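Local atomic coordinates of thioesterase superfamily protein (Shewanella loihica, PDB entry 2PRX), a protein that probably hydrolyses thioesters, as a member of the hotdog-fold thioesterase superfamily. Residues A[59-62]-A[63-67]. Residues are numbered along the deposited sequence; the frame is centred on the assembly and turned at random.
Sequences GGLI and ASLID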
loop_
_atom_site.group_PDB
_atom_site.type_symbol
_atom_site.label_atom_id
_atom_site.label_comp_id
_atom_site.label_asym_id
_atom_site.label_seq_id
_atom_site.Cartn_x
_atom_site.Cartn_y
_atom_site.Cartn_z
ATOM N N GLY A 59 -1.467 6.687 4.703
ATOM C CA GLY A 59 -2.057 5.548 4.049
ATOM C C GLY A 59 -1.087 4.530 3.497
ATOM O O GLY A 59 -1.387 3.329 3.607
ATOM N N GLY A 60 0.052 4.921 2.925
ATOM C CA GLY A 60 1.071 4.011 2.432
ATOM C C GLY A 60 1.610 3.065 3.534
ATOM O O GLY A 60 1.799 1.907 3.253
ATOM N N LEU A 61 1.879 3.690 4.673
ATOM C CA LEU A 61 2.307 2.949 5.855
ATOM C C LEU A 61 1.245 1.934 6.238
ATOM O O LEU A 61 1.539 0.761 6.456
ATOM C CB LEU A 61 2.595 3.897 7.037
ATOM C CG LEU A 61 3.026 3.138 8.302
ATOM C CD1 LEU A 61 4.280 2.309 8.067
ATOM C CD2 LEU A 61 3.246 4.118 9.436
ATOM N N ILE A 62 -0.003 2.361 6.315
ATOM C CA ILE A 62 -1.124 1.450 6.618
ATOM C C ILE A 62 -1.181 0.346 5.594
ATOM O O ILE A 62 -1.184 -0.847 5.907
ATOM C CB ILE A 62 -2.418 2.290 6.716
ATOM C CG1 ILE A 62 -2.318 3.300 7.846
ATOM C CG2 ILE A 62 -3.656 1.426 6.835
ATOM C CD1 ILE A 62 -3.587 3.973 8.302
ATOM N N ALA A 63 -1.178 0.651 4.303
ATOM C CA ALA A 63 -1.164 -0.407 3.305
ATOM C C ALA A 63 0.069 -1.298 3.430
ATOM O O ALA A 63 -0.046 -2.490 3.099
ATOM C CB ALA A 63 -1.221 0.164 1.891
ATOM N N SER A 64 1.173 -0.730 3.882
ATOM C CA SER A 64 2.423 -1.462 4.032
ATOM C C SER A 64 2.280 -2.519 5.137
ATOM O O SER A 64 2.738 -3.644 4.891
ATOM C CB SER A 64 3.631 -0.597 4.365
ATOM O OG SER A 64 3.868 0.439 3.435
ATOM N N LEU A 65 1.683 -2.126 6.256
ATOM C CA LEU A 65 1.546 -3.042 7.419
ATOM C C LEU A 65 0.535 -4.119 7.133
ATOM O O LEU A 65 0.605 -5.277 7.617
ATOM C CB LEU A 65 1.190 -2.235 8.664
ATOM C CG LEU A 65 2.197 -1.146 9.081
ATOM C CD1 LEU A 65 1.591 -0.211 10.106
ATOM C CD2 LEU A 65 3.468 -1.788 9.617
ATOM N N ILE A 66 -0.490 -3.877 6.332
ATOM C CA ILE A 66 -1.411 -4.970 6.007
ATOM C C ILE A 66 -0.727 -6.046 5.168
ATOM O O ILE A 66 -0.898 -7.256 5.366
ATOM C CB ILE A 66 -2.648 -4.428 5.278
ATOM C CG1 ILE A 66 -3.664 -3.770 6.218
ATOM C CG2 ILE A 66 -3.271 -5.511 4.432
ATOM C CD1 ILE A 66 -4.525 -2.751 5.500
ATOM N N ASP A 67 0.075 -5.587 4.214
ATOM C CA ASP A 67 0.843 -6.455 3.332
ATOM C C ASP A 67 1.768 -7.380 4.103
ATOM O O ASP A 67 1.824 -8.583 3.868
ATOM C CB ASP A 67 1.660 -5.584 2.385
ATOM C CG ASP A 67 2.501 -6.301 1.360
ATOM O OD1 ASP A 67 2.521 -7.542 1.334
ATOM O OD2 ASP A 67 3.139 -5.578 0.554
#
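G60 O takes two hydrogen bonds from S64, one turn further along helix 59-78. The backbone S64 N gives the regular i to i+4 bond at 2.8 Å, bent to 134° at the hydrogen. The hydroxyl S64 OG donates to G60 O at 2.5 Å. The two donors approach from opposite faces of the carbonyl plane, and OG stands 38° out of it. OG lies anti to the carbonyl carbon of S64 and beside its backbone N (chi1 -56°), which turns it back toward the preceding turn. With an alanine here the hydroxyl is gone, and G60 O would probably be left with the bent backbone bond alone from this residue. Three more i to i+4 bonds flank it: A63 N to G59 O at 2.8 Å, L65 N to L61 O and I66 N to I62 O.

This backbone and hydroxyl part is the tight one. The apolar pairs along the helix are looser. L61 CG lies 4.1 Å from L65 CD1, the two side chains crossing at a slant. I62 CG2 and I66 CD1 barely meet at 4.5 Å. These side chains also pack on the rest of the fold: L61 and L65 both touch F44, I62 meets V57 and T108, and I66 rests on L100. The loose side is still buried, while G59 at the helix start is partly exposed. S64 packs on G60 of the second subunit, so this helix face lies at the dimer interface. The arrangement is a serine hydroxyl bonded back to an i-4 carbonyl, in the first turns of the central helix that the antiparallel sheet wraps in the hotdog fold.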